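Local atomic coordinates of DUF1436 domain-containing protein (Neisseria meningitidis, PDB entry 2GKP), a protein that is of unknown function but belongs to the CdiI family, so it probably serves as an immunity protein against a contact-dependent growth inhibition toxin. Residues M4-Q8 / L59-A63; N51-T56 / S151-I155. All coordinates share one frame; numbering follows the deposited sequence.

Contact 1: residues M4-Q8 / L59-A63; sequences MTFNQ and LQALA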
loop_
_atom_site.group_PDB
_atom_site.type_symbol
_atom_site.label_atom_id
_atom_site.label_comp_id
_atom_site.label_asym_id
_atom_site.label_seq_id
_atom_site.Cartn_x
_atom_site.Cartn_y
_atom_site.Cartn_z
HETATM N N MSE A 4 10.577 -14.546 -5.927
HETATM C CA MSE A 4 9.645 -13.757 -6.794
HETATM C C MSE A 4 10.361 -13.032 -7.911
HETATM O O MSE A 4 11.547 -12.728 -7.816
HETATM C CB MSE A 4 8.785 -12.774 -5.985
HETATM C CG MSE A 4 9.227 -12.561 -4.545
HETATM SE SE MSE A 4 7.769 -11.935 -3.417
HETATM C CE MSE A 4 6.325 -13.082 -4.059
ATOM N N THR A 5 9.616 -12.763 -8.977
ATOM C CA THR A 5 10.187 -12.197 -10.181
ATOM C C THR A 5 9.880 -10.723 -10.191
ATOM O O THR A 5 8.717 -10.303 -10.217
ATOM C CB THR A 5 9.661 -12.890 -11.452
ATOM O OG1 THR A 5 9.897 -14.291 -11.328
ATOM C CG2 THR A 5 10.374 -12.391 -12.708
ATOM N N PHE A 6 10.950 -9.949 -10.112
ATOM C CA PHE A 6 10.905 -8.525 -10.356
ATOM C C PHE A 6 11.793 -8.255 -11.573
ATOM O O PHE A 6 12.921 -8.741 -11.633
ATOM C CB PHE A 6 11.412 -7.780 -9.114
ATOM C CG PHE A 6 10.531 -7.950 -7.896
ATOM C CD1 PHE A 6 9.216 -7.480 -7.902
ATOM C CD2 PHE A 6 11.021 -8.589 -6.760
ATOM C CE1 PHE A 6 8.415 -7.607 -6.767
ATOM C CE2 PHE A 6 10.214 -8.741 -5.615
ATOM C CZ PHE A 6 8.905 -8.242 -5.641
ATOM N N ASN A 7 11.260 -7.521 -12.541
ATOM C CA ASN A 7 11.968 -7.188 -13.775
ATOM C C ASN A 7 12.738 -5.884 -13.687
ATOM O O ASN A 7 12.300 -4.921 -13.042
ATOM C CB ASN A 7 10.984 -7.083 -14.932
ATOM C CG ASN A 7 10.261 -8.374 -15.199
ATOM O OD1 ASN A 7 10.864 -9.444 -15.192
ATOM N ND2 ASN A 7 8.959 -8.286 -15.447
ATOM N N GLN A 8 13.885 -5.841 -14.354
ATOM C CA GLN A 8 14.663 -4.623 -14.422
ATOM C C GLN A 8 13.905 -3.561 -15.199
ATOM O O GLN A 8 13.205 -3.854 -16.178
ATOM C CB GLN A 8 16.047 -4.915 -15.019
ATOM C CG GLN A 8 17.193 -4.256 -14.236
ATOM C CD GLN A 8 17.300 -4.640 -12.729
ATOM O OE1 GLN A 8 18.217 -4.174 -12.039
ATOM N NE2 GLN A 8 16.378 -5.466 -12.226
ATOM N N LEU A 59 6.407 -7.822 0.130
ATOM C CA LEU A 59 7.027 -8.349 -1.127
ATOM C C LEU A 59 6.011 -9.058 -2.035
ATOM O O LEU A 59 6.040 -8.897 -3.283
ATOM C CB LEU A 59 8.221 -9.265 -0.831
ATOM C CG LEU A 59 9.434 -8.543 -0.263
ATOM C CD1 LEU A 59 10.397 -9.566 0.363
ATOM C CD2 LEU A 59 10.162 -7.722 -1.340
ATOM N N GLN A 60 5.083 -9.834 -1.444
ATOM C CA GLN A 60 4.053 -10.501 -2.237
ATOM C C GLN A 60 3.151 -9.453 -2.904
ATOM O O GLN A 60 2.724 -9.574 -4.045
ATOM C CB GLN A 60 3.230 -11.444 -1.342
ATOM C CG GLN A 60 4.040 -12.675 -0.875
ATOM C CD GLN A 60 3.402 -13.511 0.244
ATOM O OE1 GLN A 60 2.498 -13.073 0.983
ATOM N NE2 GLN A 60 3.886 -14.749 0.364
ATOM N N ALA A 61 2.802 -8.422 -2.148
ATOM C CA ALA A 61 1.957 -7.365 -2.714
ATOM C C ALA A 61 2.639 -6.646 -3.872
ATOM O O ALA A 61 2.014 -6.389 -4.911
ATOM C CB ALA A 61 1.539 -6.355 -1.624
ATOM N N LEU A 62 3.925 -6.350 -3.715
ATOM C CA LEU A 62 4.679 -5.719 -4.786
ATOM C C LEU A 62 4.753 -6.619 -6.011
ATOM O O LEU A 62 4.642 -6.118 -7.125
ATOM C CB LEU A 62 6.086 -5.380 -4.315
ATOM C CG LEU A 62 6.272 -4.214 -3.327
ATOM C CD1 LEU A 62 7.602 -4.276 -2.617
ATOM C CD2 LEU A 62 6.141 -2.908 -4.060
ATOM N N ALA A 63 4.925 -7.921 -5.810
ATOM C CA ALA A 63 5.073 -8.836 -6.959
ATOM C C ALA A 63 3.838 -8.837 -7.835
ATOM O O ALA A 63 3.919 -9.128 -9.051
ATOM C CB ALA A 63 5.403 -10.220 -6.491
HETATM O O HOH W 1 6.060 -10.289 -10.395
#

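Contact 2: residues N51-T56 / S151-I155; sequences NETLGT and SPEEI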
loop_
_atom_site.group_PDB
_atom_site.type_symbol
_atom_site.label_atom_id
_atom_site.label_comp_id
_atom_site.label_asym_id
_atom_site.label_seq_id
_atom_site.Cartn_x
_atom_site.Cartn_y
_atom_site.Cartn_z
ATOM N N ASN A 51 8.320 -9.124 11.964
ATOM C CA ASN A 51 8.936 -8.456 10.810
ATOM C C ASN A 51 9.025 -9.366 9.574
ATOM O O ASN A 51 8.785 -8.911 8.462
ATOM C CB ASN A 51 10.292 -7.918 11.193
ATOM C CG ASN A 51 10.184 -6.706 12.102
ATOM O OD1 ASN A 51 9.102 -6.159 12.250
ATOM N ND2 ASN A 51 11.284 -6.282 12.690
ATOM N N GLU A 52 9.353 -10.645 9.758
ATOM C CA GLU A 52 9.453 -11.524 8.597
ATOM C C GLU A 52 8.104 -11.672 7.855
ATOM O O GLU A 52 8.083 -11.636 6.598
ATOM C CB GLU A 52 10.102 -12.860 9.009
ATOM C CG GLU A 52 10.681 -13.690 7.865
ATOM C CD GLU A 52 9.610 -14.508 7.176
ATOM O OE1 GLU A 52 8.564 -14.713 7.815
ATOM O OE2 GLU A 52 9.796 -14.954 6.018
ATOM N N THR A 53 6.983 -11.745 8.582
ATOM C CA THR A 53 5.675 -11.877 7.954
ATOM C C THR A 53 5.318 -10.548 7.271
ATOM O O THR A 53 4.766 -10.539 6.166
ATOM C CB THR A 53 4.566 -12.274 8.998
ATOM O OG1 THR A 53 4.930 -13.522 9.605
ATOM C CG2 THR A 53 3.208 -12.448 8.330
ATOM N N LEU A 54 5.616 -9.436 7.920
ATOM C CA LEU A 54 5.292 -8.136 7.349
ATOM C C LEU A 54 6.128 -7.905 6.068
ATOM O O LEU A 54 5.577 -7.522 5.013
ATOM C CB LEU A 54 5.565 -7.031 8.369
ATOM C CG LEU A 54 5.319 -5.572 7.926
ATOM C CD1 LEU A 54 3.882 -5.434 7.339
ATOM C CD2 LEU A 54 5.625 -4.551 9.012
ATOM N N GLY A 55 7.429 -8.179 6.130
ATOM C CA GLY A 55 8.270 -8.062 4.911
ATOM C C GLY A 55 7.805 -8.961 3.760
ATOM O O GLY A 55 7.655 -8.522 2.586
ATOM N N THR A 56 7.547 -10.233 4.063
ATOM C CA THR A 56 7.045 -11.161 3.038
ATOM C C THR A 56 5.721 -10.728 2.438
ATOM O O THR A 56 5.493 -10.856 1.228
ATOM C CB THR A 56 6.964 -12.587 3.629
ATOM O OG1 THR A 56 8.288 -12.998 3.967
ATOM C CG2 THR A 56 6.342 -13.603 2.670
ATOM N N SER A 151 16.720 -8.950 3.738
ATOM C CA SER A 151 15.826 -10.074 3.990
ATOM C C SER A 151 14.425 -9.552 4.248
ATOM O O SER A 151 14.277 -8.362 4.578
ATOM C CB SER A 151 16.260 -10.807 5.233
ATOM O OG SER A 151 16.193 -9.935 6.359
ATOM N N PRO A 152 13.402 -10.414 4.073
ATOM C CA PRO A 152 12.055 -10.037 4.459
ATOM C C PRO A 152 11.976 -9.454 5.859
ATOM O O PRO A 152 11.203 -8.516 6.071
ATOM C CB PRO A 152 11.267 -11.348 4.340
ATOM C CG PRO A 152 11.971 -12.081 3.215
ATOM C CD PRO A 152 13.433 -11.740 3.407
ATOM N N GLU A 153 12.755 -9.986 6.804
ATOM C CA GLU A 153 12.719 -9.444 8.171
ATOM C C GLU A 153 13.256 -8.007 8.272
ATOM O O GLU A 153 12.638 -7.175 8.950
ATOM C CB GLU A 153 13.404 -10.396 9.149
ATOM C CG GLU A 153 12.940 -10.253 10.567
ATOM C CD GLU A 153 13.877 -9.430 11.462
ATOM O OE1 GLU A 153 14.671 -8.616 10.959
ATOM O OE2 GLU A 153 13.792 -9.589 12.705
ATOM N N GLU A 154 14.332 -7.690 7.575
ATOM C CA GLU A 154 14.862 -6.351 7.496
ATOM C C GLU A 154 13.888 -5.407 6.795
ATOM O O GLU A 154 13.734 -4.244 7.195
ATOM C CB GLU A 154 16.185 -6.379 6.756
ATOM C CG GLU A 154 17.254 -7.013 7.636
ATOM C CD GLU A 154 18.494 -7.316 6.879
ATOM O OE1 GLU A 154 18.530 -7.201 5.646
ATOM O OE2 GLU A 154 19.467 -7.720 7.540
ATOM N N ILE A 155 13.229 -5.896 5.752
ATOM C CA ILE A 155 12.200 -5.097 5.108
ATOM C C ILE A 155 11.062 -4.793 6.091
ATOM O O ILE A 155 10.609 -3.639 6.177
ATOM C CB ILE A 155 11.773 -5.755 3.790
ATOM C CG1 ILE A 155 12.976 -5.747 2.831
ATOM C CG2 ILE A 155 10.608 -4.991 3.167
ATOM C CD1 ILE A 155 12.795 -6.625 1.626
#

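Contact 1: residues M4-Q8 / L59-A63
Phe6 and Met4, a selenomethionine here, lay their side chains against the last turn of helix 51-63. No hydrogen bond joins the two segments directly; apolar side chains pack on the methyl and methylene groups and the backbone of the helix. The phenylalanine ring arrives edge first: CE1 lies 3.6 Å from CA of Ala63, and CZ sits 3.8 Å from the carbonyl O of Leu59. That oxygen and the carbonyl carbon of Leu62 both lie near the plane of the ring at its rim, where the C-H groups carry slight positive charge. With CG anti to its own carbonyl carbon (chi1 -65°), Phe6 reaches across to the helix although its backbone stays at a distance. Ala63 suits the place because its small methyl lets the ring come up to the helix backbone.

Met4 takes a different route. Its first torsion is nearly eclipsed (chi1 13°) and its second extended, which puts SE 3.7 Å from CB of Leu59; the turn about CG-SE (chi3 42°) then carries the methyl CE to 3.9 Å from CB of Ala63. The large, polarisable selenium thus rests on the helix surface beside the Leu59 carbonyl.

Polar contact across the segments runs through a water. It donates to O of Thr5 at 2.7 Å and to O of Ala63 at 2.8 Å, joining two carbonyls that could not bond to each other directly. The Leu59 carbonyl, by contrast, accepts the backbone N-H of Ala63 within the helix.

Segment 4-8 leads into strand 11-18, whose Tyr12 meets the Phe6 ring edge-to-face. Phe6 also touches Leu118 of strand 112-119, while Leu62 packs on Ala14 and Ile116, so the helix end lies against the antiparallel sheet, with Met4 and Phe6 resting on its last turn before the chain leads away toward strand 11-18.

Contact 2: residues N51-T56 / S151-I155
Gly55 and Pro152 bring the first turns of helices 51-63 and 152-164 into backbone contact. CA of Gly55 lies 3.2 Å from the carbonyl O of Pro152, a nearly straight CA-H...O contact (166° at the hydrogen). Lacking a side chain, glycine lets that carbonyl come right up to the helix; Glu52 and Glu153 are similarly close, their CA atoms 3.9 Å apart.

Ser151 and Glu154 form a capping box that starts helix 152-164: OG of Ser151 accepts from N of Glu154 at 3.2 Å, and OE1 of Glu154 accepts from N of Ser151, from above the carboxylate plane. Proline fits the first turn, where no backbone N-H is needed.

Side-chain packing flanks the backbone contact. CB of Pro152 meets OG1 of Thr56 at 3.4 Å. On the other helix residue pair, CB of Asn51 lies 3.3 Å from O of Glu153. In the conformer given, Glu153 has its CG anti to the backbone N (chi1 -156°), which lays its aliphatic part along the start of helix 51-63. Ile155 reaches CA of Gly55 with CG2, while Leu54 packs on Leu159 farther along helix 152-164.

Helix 51-63 serves both contacts, its first turns in contact 2 and its last in contact 1, with the two centres 14 Å apart. Leu59 joins them: its CD1 lies 4.0 Å from CD1 of Ile155 and 4.1 Å from CG of Pro152, so apolar packing runs from the N-terminal segment through the helix to 152-164. Leu148, in the loop ahead of that last helix, touches both Phe6 and Leu59. Along the chain the segments of the two contacts alternate. Helix 51-63 meets residues 4-8 at its end and 151-155 at its start. A bound sodium ion lies about 11 Å from the side chain of Leu62 in contact 1, too far for that residue to bind it.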